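Local coordinates for sulfate transporter sulfate transporter family protein (Wolinella succinogenes, PDB 4DGF) that forms the STAS domain of a SulP-family transporter that probably moves sulfate or related anions across the membrane, at residues I86-V92 and R113-I118; M59-I65 and R95-L100; P52-I56 and A125-V129; L45-T51 and S79-T85; F33-A38 and T68-L73. All coordinates share one frame. Residue numbers count along the deposited sequence, not the author numbering.

The five contacts tie loops and helices round a parallel sheet of order 24-28, 54-58, 86-90. Contacts 1 and 3, with centres about 11 Å apart, join through its strands: Leu-88 N to Phe-55 O is 2.9 Å, a probable hydrogen bond. Contact 3 meets contact 4, about 13 Å away between centres, where Pro-52 O lies 3.0 Å from Thr-85 OG1. Contacts 2 and 5, with centres about 12 Å apart, share the probable hydrogen bond from Phe-33 N to Val-64 O at 3.0 Å, while contact 1 reaches contact 2 through Ser-90 O and Met-59 N at 2.8 Å. Contacts 2 and 4 lie on opposite sides of the chain's centre, with centres about 24 Å apart.

Contact 1: I86-V92 and R113-I118; sequences ILLLSGV and RVFDHI
Segment 86-92 begins as an extended strand through Ser-90 and runs parallel to 113-118, which it pairs with in register from Leu-88 opposite Arg-113 to Gly-91 opposite Asp-116 (CA-CA 4.8 to 4.2 Å). Ile-86 places CG2 over one face of the Arg-113 guanidinium, 3.6 Å from NH1. Next, Leu-87 O accepts a hydrogen bond from Arg-113 NH1 (3.2 Å), and a water accepts from both Leu-87 N and Arg-113 NH1, each at 3.1 Å. Leu-88 (m, t) sets CD2 3.7 Å from Arg-113 CD and 4.3 Å from Phe-115 CE2, and its CA makes a CA-H...O contact with Arg-113 O at 3.3 Å. Leu-89 brackets Val-114: Leu-89 N donates to Arg-113 O (2.9 Å), and Leu-89 O accepts from Phe-115 N (2.8 Å), the bonding pattern of a single parallel bridge. Ser-90 OG comes within 3.6 Å of Ile-118 CD1. Gly-91 then takes positive phi (65/30) and turns the chain, so that Val-92 N donates to Phe-115 O at 3.0 Å and Val-92 CG2 packs on Val-114 CG1 at 3.8 Å. Leu-88 and Ser-90 face helix 118-130, whereas Leu-87 meets helix 67-83 and Leu-89 helix 105-109. Such an edge strand, flanked by a short parallel bridge to the segment just before the last helix, belongs to the alpha/beta STAS fold.

Contact 2: M59-I65 and R95-L100; sequences MRRVPVI and RLYGAL
This is an apolar loop-on-helix contact in which the chain leaving strand 54-58 toward helix 67-83 lies against helix 94-103; no hydrogen bond crosses it. A type I turn from Met-59 to Val-62, closed by Val-62 N to Met-59 O at 3.1 Å, starts the loop, which becomes extended at Val-64 and Ile-65. The nearest CA pairs are Pro-63 with Leu-96 (5.5 Å) and Ile-65 with Ala-99 (7.4 Å). Leu-96 (t, p) is the central side chain: CD2 lies 3.9 Å from CE of Met-59, which is present as selenomethionine, 3.4 Å from Val-62 O and 4.2 Å from Val-62 CB. In the STAS domain this sets the beta-to-alpha connection from the central strand 54-58 to helix 67-83 against the helix that follows strand 86-90, with Met-59 also resting on Leu-89 of that strand. Ile-65 (t, t) extends the core along the helix, its CG2 4.0 Å from Leu-96 CD1 and 4.1 Å from Ala-99 CB, its CD1 4.3 Å from Leu-100 CD2. Toward solvent, the all-trans Arg-95 side chain brings CD to 3.4 Å from Pro-63 O and NH2 to 3.5 Å from Val-64 CG1, which covers one face of its guanidinium.

Contact 3: P52-I56 and A125-V129; sequences PKVFI and AKLLV
Val-54, Val-129 and Ala-125 bury the most surface here, where strand 54-56 runs antiparallel to helix 125-129: their axes approach to 9.6 Å at 169°. Val-54 (chi1 t) points its CA-to-CB bond at the helix and spreads its two methyls. CG1 lies 3.8 Å from Ala-125 CB, and CG2 is 4.1 Å from Leu-128 CB and 4.0 Å from Val-129 CG2. Ala-125 is one helical turn before Val-129 (Val-129 N to Ala-125 O, 2.9 Å). Its small side chain lets the backbones near, with Ala-125 CA 6.3 Å from Val-54 CA, and its CB also meets Ile-56 CD1 at 4.1 Å. Val-129 (chi1 t) finishes the patch, its CG2 3.8 Å from Lys-53 CD. In this STAS domain, helix 118-130 thus covers a face of the central strand, while Phe-55 points away, edge-to-face with Phe-76 of helix 67-83. With no hydrogen bond across and aliphatic groups meeting, the methylene chain of Lys-53 among them, the cohesion of the pair rests on dispersion and exclusion of water.

Contact 4: L45-T51 and S79-T85; sequences LDVIEET and SCEKRGT
Leu-45 drives its CD1 between the side chains at the end of helix 67-83, 3.5 Å from Cys-80 CA, 3.7 Å from both Cys-80 SG and Ser-79 OG, 4.0 Å from Arg-83 CG and 4.1 Å from Thr-85 OG1. Its CA stands 6.8 Å from that of Ser-79. A water accepts from Leu-45 N (2.9 Å) and donates to Ser-79 OG (2.8 Å), which itself bonds to Phe-76 O. At the surface, Asp-46 OD1 forms a salt bridge with Arg-83 NH2 (3.0 Å); chi1 of Arg-83 is m and chi2 near -92°, so the side chain bends to bring its guanidinium to Asp-46. After an excursion out of reach, the loop returns at Thr-51, whose CG2 lies 3.7 Å from Arg-83 CB and 3.2 Å from Thr-85 OG1, while that hydroxyl is bonded to Pro-52 O. Gly-84, with phi/psi 64/27, ends the helix in a Schellman motif: Thr-85 N to Cys-80 O is 2.9 Å and Gly-84 N to Glu-81 O 3.2 Å. The geometry is that of two successive beta-alpha-beta crossovers meeting, the connection into strand 54-58 set beside the helix end that leads into the parallel strand 86-90.

Contact 5: F33-A38 and T68-L73; sequences FFFGVA and TGMHAL
Hydrogen bonding holds each segment separately and none spans them: Ala-38 N bonds to O of the N-cap residue Phe-34 (2.9 Å), in the first turn of helix 35-41, and Ala-72 N to Thr-68 O (3.0 Å) and Leu-73 N to Gly-69 O (2.9 Å) lie within helix 67-83. The polar link across is a CA-H...O contact, Gly-69 CA to Phe-33 O at 3.3 Å with 153° at the hydrogen. Apolar contacts accompany it. Ala-38 CB touches Ala-72 CB at 3.5 Å and Thr-68 CG2 at 4.1 Å, and Thr-68 CG2 lies 3.9 Å from Phe-35 CB. The Phe-33 ring (chi1 t) sets CE2 4.1 Å from Ala-72 CB and CE1 4.0 Å from Leu-73 CB, with Gly-69 O over one face. This seats helix 35-41 beside the start of helix 67-83, which probably corresponds to the region carrying the phosphorylated serine in anti-sigma factor antagonists such as SpoIIAA. A CB on Gly-69 would fall 1.9 Å from Phe-33 O; its absence lets that carbonyl sit against the helix backbone, and the small Ala-38 and Ala-72 meet closely beside it.

Contact 1: I86-V92 and R113-I118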
# COMPACT_ATOMS: atom_id res chain seq x y z
N ILE A 86 0.01 -1.37 -10.19
CA ILE A 86 0.87 -2.18 -9.32
C ILE A 86 0.74 -1.64 -7.86
O ILE A 86 1.11 -0.51 -7.59
CB ILE A 86 2.33 -2.10 -9.81
CG1 ILE A 86 2.43 -2.77 -11.20
CG2 ILE A 86 3.22 -2.81 -8.79
CD1 ILE A 86 3.74 -2.54 -11.97
N LEU A 87 0.32 -2.50 -6.95
CA LEU A 87 0.27 -2.18 -5.52
C LEU A 87 1.63 -2.48 -4.85
O LEU A 87 2.18 -3.55 -5.04
CB LEU A 87 -0.83 -3.03 -4.86
CG LEU A 87 -1.14 -2.71 -3.39
CD1 LEU A 87 -1.49 -1.23 -3.21
CD2 LEU A 87 -2.28 -3.62 -2.84
N LEU A 88 2.16 -1.50 -4.10
CA LEU A 88 3.34 -1.65 -3.22
C LEU A 88 2.85 -1.33 -1.75
O LEU A 88 1.99 -0.51 -1.52
CB LEU A 88 4.47 -0.69 -3.56
CG LEU A 88 4.89 -0.72 -5.07
CD1 LEU A 88 6.01 0.30 -5.31
CD2 LEU A 88 5.34 -2.13 -5.53
N LEU A 89 3.41 -2.05 -0.82
CA LEU A 89 3.25 -1.64 0.61
C LEU A 89 4.54 -1.08 1.12
O LEU A 89 5.59 -1.65 0.83
CB LEU A 89 2.90 -2.84 1.51
CG LEU A 89 1.95 -3.81 0.88
CD1 LEU A 89 1.81 -4.92 1.94
CD2 LEU A 89 0.58 -3.13 0.65
N SER A 90 4.51 0.04 1.85
CA SER A 90 5.75 0.53 2.44
C SER A 90 5.51 0.61 3.94
O SER A 90 4.34 0.60 4.41
CB SER A 90 6.14 1.92 1.93
OG SER A 90 5.19 2.91 2.26
N GLY A 91 6.62 0.76 4.66
CA GLY A 91 6.62 0.96 6.12
C GLY A 91 6.06 -0.26 6.86
O GLY A 91 5.50 -0.13 7.95
N VAL A 92 6.25 -1.41 6.25
CA VAL A 92 5.67 -2.65 6.88
C VAL A 92 6.64 -3.14 7.99
O VAL A 92 7.80 -3.53 7.73
CB VAL A 92 5.45 -3.76 5.85
CG1 VAL A 92 5.01 -5.05 6.53
CG2 VAL A 92 4.43 -3.36 4.80
N ARG A 113 7.19 -6.67 -3.59
CA ARG A 113 6.28 -5.48 -3.49
C ARG A 113 6.11 -4.89 -2.06
O ARG A 113 5.32 -3.92 -1.90
CB ARG A 113 4.89 -5.85 -3.96
CG ARG A 113 4.81 -6.59 -5.33
CD ARG A 113 4.70 -5.65 -6.46
NE ARG A 113 4.25 -6.31 -7.69
CZ ARG A 113 2.96 -6.41 -8.04
NH1 ARG A 113 1.98 -5.84 -7.27
NH2 ARG A 113 2.67 -6.96 -9.19
N VAL A 114 6.85 -5.45 -1.05
CA VAL A 114 6.60 -5.12 0.32
C VAL A 114 7.92 -4.51 0.83
O VAL A 114 9.01 -5.17 0.72
CB VAL A 114 6.22 -6.41 1.13
CG1 VAL A 114 5.94 -6.02 2.57
CG2 VAL A 114 4.97 -7.01 0.47
N PHE A 115 7.84 -3.30 1.40
CA PHE A 115 8.99 -2.55 1.88
C PHE A 115 8.89 -2.07 3.30
O PHE A 115 7.78 -1.82 3.76
CB PHE A 115 9.20 -1.30 1.02
CG PHE A 115 9.36 -1.64 -0.47
CD1 PHE A 115 10.64 -1.85 -1.02
CD2 PHE A 115 8.24 -1.86 -1.24
CE1 PHE A 115 10.77 -2.23 -2.37
CE2 PHE A 115 8.40 -2.27 -2.56
CZ PHE A 115 9.64 -2.42 -3.13
N ASP A 116 10.06 -1.87 3.97
CA ASP A 116 9.96 -1.43 5.29
C ASP A 116 10.06 0.08 5.41
O ASP A 116 10.04 0.60 6.57
CB ASP A 116 10.99 -2.09 6.21
CG ASP A 116 12.41 -1.80 5.77
OD1 ASP A 116 12.65 -0.83 5.04
OD2 ASP A 116 13.36 -2.55 6.19
N HIS A 117 10.14 0.74 4.28
CA HIS A 117 10.41 2.18 4.26
C HIS A 117 9.94 2.75 2.95
O HIS A 117 10.18 2.19 1.84
CB HIS A 117 11.92 2.51 4.41
CG HIS A 117 12.16 3.95 4.91
ND1 HIS A 117 12.19 5.06 4.09
CD2 HIS A 117 12.31 4.45 6.21
CE1 HIS A 117 12.35 6.18 4.83
NE2 HIS A 117 12.41 5.82 6.11
N ILE A 118 9.37 3.97 3.06
CA ILE A 118 8.83 4.70 1.92
C ILE A 118 9.91 5.00 0.85
O ILE A 118 9.67 4.91 -0.38
CB ILE A 118 8.10 6.00 2.36
CG1 ILE A 118 7.36 6.67 1.20
CG2 ILE A 118 9.04 7.02 3.06
CD1 ILE A 118 6.48 5.72 0.37
O HOH W 1 -0.99 -5.13 -7.89

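Contact 2: M59-I65 and R95-L100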
# COMPACT_ATOMS: atom_id res chain seq x y z
N MSE A 59 2.14 2.11 5.35
CA MSE A 59 1.63 1.32 6.49
C MSE A 59 2.52 1.52 7.69
O MSE A 59 2.52 0.69 8.60
CB MSE A 59 1.51 -0.18 6.05
CG MSE A 59 0.59 -0.36 4.83
SE MSE A 59 0.23 -2.25 4.52
CE MSE A 59 -1.35 -2.41 5.76
N ARG A 60 3.31 2.59 7.74
CA ARG A 60 4.17 2.80 8.96
C ARG A 60 3.44 3.00 10.26
O ARG A 60 4.03 2.76 11.36
CB ARG A 60 5.11 4.04 8.77
CG ARG A 60 4.29 5.32 8.50
CD ARG A 60 5.33 6.48 8.27
NE ARG A 60 4.62 7.69 7.90
CZ ARG A 60 5.11 8.93 8.04
NH1 ARG A 60 6.31 9.11 8.59
NH2 ARG A 60 4.39 10.00 7.64
N ARG A 61 2.17 3.40 10.18
CA ARG A 61 1.31 3.63 11.38
C ARG A 61 0.47 2.40 11.69
O ARG A 61 -0.43 2.47 12.57
CB ARG A 61 0.31 4.76 11.14
CG ARG A 61 1.02 6.04 10.72
CD ARG A 61 0.07 7.22 10.71
NE ARG A 61 0.60 8.35 9.92
CZ ARG A 61 -0.01 9.53 9.83
NH1 ARG A 61 -1.09 9.80 10.60
NH2 ARG A 61 0.46 10.51 9.04
N VAL A 62 0.74 1.30 11.02
CA VAL A 62 -0.22 0.18 11.13
C VAL A 62 0.56 -0.98 11.81
O VAL A 62 1.32 -1.71 11.12
CB VAL A 62 -0.61 -0.27 9.76
CG1 VAL A 62 -1.68 -1.33 9.91
CG2 VAL A 62 -1.22 0.88 8.97
N PRO A 63 0.33 -1.19 13.12
CA PRO A 63 0.89 -2.40 13.67
C PRO A 63 0.08 -3.68 13.62
O PRO A 63 0.67 -4.79 13.86
CB PRO A 63 1.17 -2.02 15.15
CG PRO A 63 0.16 -0.94 15.46
CD PRO A 63 -0.34 -0.34 14.14
N VAL A 64 -1.22 -3.58 13.28
CA VAL A 64 -2.13 -4.65 13.49
C VAL A 64 -3.19 -4.44 12.39
O VAL A 64 -3.44 -3.30 11.93
CB VAL A 64 -2.85 -4.64 14.94
CG1 VAL A 64 -1.85 -4.99 16.02
CG2 VAL A 64 -3.52 -3.33 15.22
N ILE A 65 -3.74 -5.54 11.95
CA ILE A 65 -4.86 -5.58 10.99
C ILE A 65 -5.80 -6.75 11.45
O ILE A 65 -5.29 -7.86 11.83
CB ILE A 65 -4.27 -5.79 9.59
CG1 ILE A 65 -5.35 -5.84 8.48
CG2 ILE A 65 -3.42 -7.06 9.64
CD1 ILE A 65 -4.70 -5.75 7.16
N ARG A 95 6.12 -7.02 12.74
CA ARG A 95 4.89 -7.59 13.26
C ARG A 95 3.79 -7.56 12.21
O ARG A 95 3.12 -8.58 11.94
CB ARG A 95 4.48 -6.85 14.51
CG ARG A 95 3.12 -7.36 14.90
CD ARG A 95 2.64 -6.56 16.05
NE ARG A 95 1.38 -7.24 16.39
CZ ARG A 95 0.72 -7.08 17.51
NH1 ARG A 95 1.16 -6.22 18.42
NH2 ARG A 95 -0.44 -7.73 17.66
N LEU A 96 3.67 -6.43 11.50
CA LEU A 96 2.66 -6.47 10.40
C LEU A 96 2.93 -7.52 9.33
O LEU A 96 1.98 -8.19 8.81
CB LEU A 96 2.53 -5.06 9.80
CG LEU A 96 1.49 -5.01 8.68
CD1 LEU A 96 0.10 -5.29 9.23
CD2 LEU A 96 1.45 -3.54 8.22
N TYR A 97 4.18 -7.66 8.94
CA TYR A 97 4.56 -8.60 7.90
C TYR A 97 4.11 -10.02 8.36
O TYR A 97 3.56 -10.77 7.57
CB TYR A 97 6.10 -8.56 7.72
CG TYR A 97 6.59 -9.52 6.66
CD1 TYR A 97 6.73 -9.12 5.35
CD2 TYR A 97 6.89 -10.82 7.01
CE1 TYR A 97 7.23 -10.01 4.40
CE2 TYR A 97 7.37 -11.69 6.07
CZ TYR A 97 7.52 -11.27 4.76
OH TYR A 97 8.00 -12.15 3.79
N GLY A 98 4.37 -10.30 9.64
CA GLY A 98 4.04 -11.63 10.17
C GLY A 98 2.52 -11.88 10.02
O GLY A 98 2.15 -12.99 9.63
N ALA A 99 1.69 -10.86 10.30
CA ALA A 99 0.21 -10.98 10.20
C ALA A 99 -0.11 -11.24 8.71
O ALA A 99 -0.86 -12.14 8.37
CB ALA A 99 -0.50 -9.76 10.77
N LEU A 100 0.41 -10.38 7.83
CA LEU A 100 0.07 -10.46 6.43
C LEU A 100 0.58 -11.78 5.86
O LEU A 100 -0.09 -12.33 5.02
CB LEU A 100 0.81 -9.32 5.65
CG LEU A 100 0.30 -7.95 6.00
CD1 LEU A 100 1.12 -6.89 5.24
CD2 LEU A 100 -1.18 -7.77 5.62

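Contact 3: P52-I56 and A125-V129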
# COMPACT_ATOMS: atom_id res chain seq x y z
N PRO A 52 -3.60 5.34 -11.55
CA PRO A 52 -2.17 5.37 -11.29
C PRO A 52 -1.48 4.10 -11.87
O PRO A 52 -2.05 3.04 -11.90
CB PRO A 52 -2.08 5.41 -9.75
CG PRO A 52 -3.43 5.03 -9.25
CD PRO A 52 -4.40 5.48 -10.32
N LYS A 53 -0.21 4.22 -12.26
CA LYS A 53 0.55 3.07 -12.69
C LYS A 53 0.95 2.26 -11.45
O LYS A 53 1.13 1.01 -11.52
CB LYS A 53 1.83 3.55 -13.38
CG LYS A 53 1.59 4.48 -14.59
CD LYS A 53 2.93 4.87 -15.18
CE LYS A 53 2.85 6.07 -16.12
NZ LYS A 53 1.99 5.71 -17.28
N VAL A 54 1.20 3.02 -10.36
CA VAL A 54 1.74 2.40 -9.07
C VAL A 54 0.95 3.04 -7.94
O VAL A 54 0.74 4.26 -7.97
CB VAL A 54 3.21 2.67 -8.85
CG1 VAL A 54 3.76 1.99 -7.59
CG2 VAL A 54 4.09 2.23 -10.06
N PHE A 55 0.55 2.22 -6.94
CA PHE A 55 -0.16 2.70 -5.82
C PHE A 55 0.63 2.24 -4.61
O PHE A 55 0.83 1.00 -4.46
CB PHE A 55 -1.63 2.12 -5.80
CG PHE A 55 -2.54 2.74 -4.84
CD1 PHE A 55 -3.53 3.63 -5.29
CD2 PHE A 55 -2.37 2.48 -3.47
CE1 PHE A 55 -4.33 4.34 -4.33
CE2 PHE A 55 -3.26 3.07 -2.53
CZ PHE A 55 -4.24 4.00 -3.00
N ILE A 56 0.99 3.19 -3.74
CA ILE A 56 1.74 2.85 -2.54
C ILE A 56 0.81 3.00 -1.37
O ILE A 56 0.27 4.08 -1.10
CB ILE A 56 2.99 3.75 -2.37
CG1 ILE A 56 3.84 3.69 -3.64
CG2 ILE A 56 3.78 3.32 -1.07
CD1 ILE A 56 5.13 4.46 -3.60
N ALA A 125 8.90 2.11 -7.27
CA ALA A 125 7.91 2.77 -8.03
C ALA A 125 8.51 3.60 -9.20
O ALA A 125 8.02 3.55 -10.29
CB ALA A 125 7.11 3.73 -7.11
N LYS A 126 9.57 4.33 -8.94
CA LYS A 126 10.22 5.12 -9.95
C LYS A 126 10.70 4.20 -11.08
O LYS A 126 10.53 4.51 -12.26
CB LYS A 126 11.40 5.91 -9.33
CG LYS A 126 12.11 6.81 -10.38
CD LYS A 126 12.95 7.89 -9.72
CE LYS A 126 13.45 8.93 -10.75
NZ LYS A 126 14.59 8.24 -11.46
N LEU A 127 11.30 3.08 -10.72
CA LEU A 127 11.85 2.13 -11.69
C LEU A 127 10.70 1.57 -12.54
O LEU A 127 10.77 1.56 -13.79
CB LEU A 127 12.65 1.07 -10.95
CG LEU A 127 13.27 -0.14 -11.69
CD1 LEU A 127 14.33 -0.67 -10.73
CD2 LEU A 127 12.27 -1.27 -11.96
N LEU A 128 9.57 1.30 -11.90
CA LEU A 128 8.42 0.73 -12.57
C LEU A 128 7.84 1.70 -13.54
O LEU A 128 7.38 1.28 -14.61
CB LEU A 128 7.31 0.30 -11.58
CG LEU A 128 7.64 -0.88 -10.71
CD1 LEU A 128 6.53 -0.98 -9.64
CD2 LEU A 128 7.83 -2.19 -11.48
N VAL A 129 7.72 2.97 -13.16
CA VAL A 129 7.16 3.97 -14.08
C VAL A 129 8.12 4.18 -15.27
O VAL A 129 7.68 4.14 -16.38
CB VAL A 129 6.74 5.31 -13.38
CG1 VAL A 129 6.36 6.34 -14.45
CG2 VAL A 129 5.56 5.06 -12.46

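Contact 4: L45-T51 and S79-T85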
# COMPACT_ATOMS: atom_id res chain seq x y z
N LEU A 45 -9.80 2.90 -5.85
CA LEU A 45 -9.40 2.96 -7.25
C LEU A 45 -10.60 3.24 -8.18
O LEU A 45 -10.41 3.70 -9.27
CB LEU A 45 -8.68 1.69 -7.66
CG LEU A 45 -7.17 1.55 -7.51
CD1 LEU A 45 -6.84 0.28 -8.29
CD2 LEU A 45 -6.31 2.69 -8.04
N ASP A 46 -11.85 2.96 -7.80
CA ASP A 46 -12.97 3.33 -8.70
C ASP A 46 -13.28 4.85 -8.67
O ASP A 46 -14.11 5.29 -9.47
CB ASP A 46 -14.28 2.65 -8.28
CG ASP A 46 -14.19 1.10 -8.28
OD1 ASP A 46 -13.59 0.51 -9.24
OD2 ASP A 46 -14.74 0.49 -7.30
N VAL A 47 -12.66 5.63 -7.76
CA VAL A 47 -12.89 7.09 -7.79
C VAL A 47 -11.65 7.93 -8.15
O VAL A 47 -11.68 9.14 -8.03
CB VAL A 47 -13.53 7.60 -6.47
CG1 VAL A 47 -14.76 6.76 -6.15
CG2 VAL A 47 -12.52 7.49 -5.33
N ILE A 48 -10.56 7.32 -8.59
CA ILE A 48 -9.51 8.07 -9.18
C ILE A 48 -9.79 8.07 -10.71
O ILE A 48 -10.04 7.01 -11.30
CB ILE A 48 -8.16 7.46 -8.89
CG1 ILE A 48 -7.92 7.44 -7.37
CG2 ILE A 48 -7.09 8.24 -9.62
CD1 ILE A 48 -6.65 6.69 -6.97
N GLU A 49 -9.83 9.26 -11.32
CA GLU A 49 -10.15 9.38 -12.76
C GLU A 49 -8.96 8.92 -13.63
O GLU A 49 -9.14 8.14 -14.57
CB GLU A 49 -10.58 10.83 -13.12
N GLU A 50 -7.75 9.38 -13.31
CA GLU A 50 -6.54 8.95 -14.02
C GLU A 50 -5.82 7.81 -13.27
O GLU A 50 -4.98 8.04 -12.41
CB GLU A 50 -5.57 10.13 -14.25
CG GLU A 50 -4.30 9.73 -14.98
CD GLU A 50 -3.52 10.93 -15.52
OE1 GLU A 50 -3.98 11.56 -16.50
OE2 GLU A 50 -2.45 11.24 -14.96
N THR A 51 -6.14 6.57 -13.66
CA THR A 51 -5.63 5.40 -12.90
C THR A 51 -4.11 5.42 -12.80
O THR A 51 -3.41 5.60 -13.81
CB THR A 51 -6.14 4.09 -13.53
OG1 THR A 51 -7.58 4.16 -13.68
CG2 THR A 51 -5.78 2.90 -12.66
N SER A 79 -8.81 -5.01 -6.99
CA SER A 79 -9.08 -3.83 -7.75
C SER A 79 -7.85 -3.30 -8.50
O SER A 79 -7.93 -2.84 -9.66
CB SER A 79 -9.81 -2.75 -6.90
OG SER A 79 -8.85 -2.01 -6.14
N CYS A 80 -6.68 -3.37 -7.90
CA CYS A 80 -5.45 -2.91 -8.59
C CYS A 80 -5.13 -3.81 -9.80
O CYS A 80 -4.86 -3.32 -10.90
CB CYS A 80 -4.29 -2.92 -7.58
SG CYS A 80 -4.28 -1.54 -6.40
N GLU A 81 -5.30 -5.10 -9.62
CA GLU A 81 -5.03 -5.98 -10.74
C GLU A 81 -6.01 -5.79 -11.86
O GLU A 81 -5.57 -5.80 -13.02
CB GLU A 81 -5.19 -7.44 -10.33
CG GLU A 81 -4.28 -7.87 -9.23
CD GLU A 81 -4.40 -9.40 -9.09
OE1 GLU A 81 -3.38 -10.11 -9.35
OE2 GLU A 81 -5.53 -9.89 -8.75
N LYS A 82 -7.30 -5.57 -11.55
CA LYS A 82 -8.28 -5.24 -12.58
C LYS A 82 -7.98 -3.97 -13.34
O LYS A 82 -8.47 -3.80 -14.46
CB LYS A 82 -9.72 -5.12 -12.04
CG LYS A 82 -10.29 -6.50 -11.60
CD LYS A 82 -11.69 -6.47 -11.00
CE LYS A 82 -12.23 -7.87 -10.64
NZ LYS A 82 -13.57 -7.69 -9.96
N ARG A 83 -7.29 -3.03 -12.70
CA ARG A 83 -6.91 -1.76 -13.39
C ARG A 83 -5.50 -1.73 -13.94
O ARG A 83 -5.12 -0.68 -14.49
CB ARG A 83 -7.03 -0.61 -12.40
CG ARG A 83 -8.46 -0.38 -11.91
CD ARG A 83 -9.16 0.65 -12.78
NE ARG A 83 -10.49 0.94 -12.26
CZ ARG A 83 -11.57 0.21 -12.58
NH1 ARG A 83 -11.45 -0.85 -13.38
NH2 ARG A 83 -12.77 0.54 -12.10
N GLY A 84 -4.73 -2.82 -13.79
CA GLY A 84 -3.31 -2.88 -14.23
C GLY A 84 -2.44 -1.90 -13.43
O GLY A 84 -1.38 -1.31 -13.95
N THR A 85 -2.90 -1.62 -12.20
CA THR A 85 -2.12 -0.83 -11.24
C THR A 85 -1.25 -1.74 -10.41
O THR A 85 -1.76 -2.74 -9.92
CB THR A 85 -3.08 -0.08 -10.26
OG1 THR A 85 -3.88 0.85 -11.05
CG2 THR A 85 -2.27 0.71 -9.18
O HOH W 2 -10.27 0.14 -5.11

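Contact 5: F33-A38 and T68-L73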
# COMPACT_ATOMS: atom_id res chain seq x y z
N PHE A 33 -5.49 -1.26 11.23
CA PHE A 33 -6.31 -1.38 10.01
C PHE A 33 -7.47 -2.26 10.32
O PHE A 33 -7.49 -3.50 10.08
CB PHE A 33 -5.37 -1.92 8.94
CG PHE A 33 -5.93 -1.94 7.54
CD1 PHE A 33 -5.02 -2.05 6.46
CD2 PHE A 33 -7.29 -1.87 7.26
CE1 PHE A 33 -5.45 -2.14 5.14
CE2 PHE A 33 -7.72 -1.95 5.98
CZ PHE A 33 -6.76 -2.12 4.92
N PHE A 34 -8.51 -1.61 10.88
CA PHE A 34 -9.71 -2.28 11.27
C PHE A 34 -10.89 -1.73 10.39
O PHE A 34 -10.64 -1.25 9.27
CB PHE A 34 -10.06 -2.12 12.79
CG PHE A 34 -9.02 -2.58 13.74
CD1 PHE A 34 -8.14 -3.63 13.38
CD2 PHE A 34 -8.89 -1.99 15.08
CE1 PHE A 34 -7.14 -4.05 14.28
CE2 PHE A 34 -7.92 -2.48 15.97
CZ PHE A 34 -7.01 -3.50 15.52
N PHE A 35 -12.12 -1.75 10.94
CA PHE A 35 -13.26 -1.51 10.00
C PHE A 35 -13.20 -0.06 9.52
O PHE A 35 -13.67 0.22 8.41
CB PHE A 35 -14.62 -1.79 10.71
CG PHE A 35 -15.07 -0.72 11.67
CD1 PHE A 35 -15.97 0.28 11.25
CD2 PHE A 35 -14.56 -0.64 12.98
CE1 PHE A 35 -16.39 1.30 12.14
CE2 PHE A 35 -15.00 0.34 13.90
CZ PHE A 35 -15.89 1.34 13.42
N GLY A 36 -12.72 0.88 10.39
CA GLY A 36 -12.69 2.37 9.99
C GLY A 36 -11.88 2.57 8.71
O GLY A 36 -12.32 3.22 7.73
N VAL A 37 -10.63 2.07 8.72
CA VAL A 37 -9.73 2.17 7.58
C VAL A 37 -10.35 1.39 6.43
O VAL A 37 -10.37 1.83 5.26
CB VAL A 37 -8.41 1.63 7.89
CG1 VAL A 37 -7.49 1.47 6.70
CG2 VAL A 37 -7.73 2.40 9.01
N ALA A 38 -10.81 0.19 6.73
CA ALA A 38 -11.43 -0.60 5.63
C ALA A 38 -12.52 0.22 4.90
O ALA A 38 -12.53 0.19 3.70
CB ALA A 38 -11.95 -1.90 6.20
N THR A 68 -11.53 -7.83 9.07
CA THR A 68 -12.20 -6.89 8.22
C THR A 68 -11.19 -6.07 7.45
O THR A 68 -11.37 -5.79 6.26
CB THR A 68 -13.07 -5.99 9.15
OG1 THR A 68 -14.15 -6.78 9.71
CG2 THR A 68 -13.77 -4.82 8.35
N GLY A 69 -10.16 -5.55 8.14
CA GLY A 69 -9.01 -4.90 7.48
C GLY A 69 -8.38 -5.78 6.36
O GLY A 69 -8.10 -5.35 5.27
N MSE A 70 -8.14 -7.07 6.70
CA MSE A 70 -7.45 -7.92 5.73
C MSE A 70 -8.41 -8.15 4.55
O MSE A 70 -7.97 -8.12 3.40
CB MSE A 70 -7.17 -9.21 6.50
CG MSE A 70 -6.32 -10.15 5.59
SE MSE A 70 -4.52 -9.53 5.11
CE MSE A 70 -4.82 -9.11 3.25
N HIS A 71 -9.72 -8.26 4.84
CA HIS A 71 -10.60 -8.43 3.69
C HIS A 71 -10.57 -7.22 2.76
O HIS A 71 -10.49 -7.35 1.54
CB HIS A 71 -12.02 -8.68 4.18
CG HIS A 71 -13.01 -8.79 3.05
ND1 HIS A 71 -13.85 -7.79 2.74
CD2 HIS A 71 -13.20 -9.81 2.11
CE1 HIS A 71 -14.62 -8.20 1.62
NE2 HIS A 71 -14.20 -9.41 1.26
N ALA A 72 -10.53 -6.03 3.34
CA ALA A 72 -10.49 -4.82 2.52
C ALA A 72 -9.16 -4.78 1.73
O ALA A 72 -9.15 -4.32 0.52
CB ALA A 72 -10.56 -3.63 3.47
N LEU A 73 -8.05 -5.20 2.35
CA LEU A 73 -6.76 -5.13 1.69
C LEU A 73 -6.72 -6.14 0.51
O LEU A 73 -6.24 -5.77 -0.56
CB LEU A 73 -5.66 -5.32 2.72
CG LEU A 73 -4.27 -5.46 2.17
CD1 LEU A 73 -3.84 -4.14 1.50
CD2 LEU A 73 -3.29 -5.73 3.35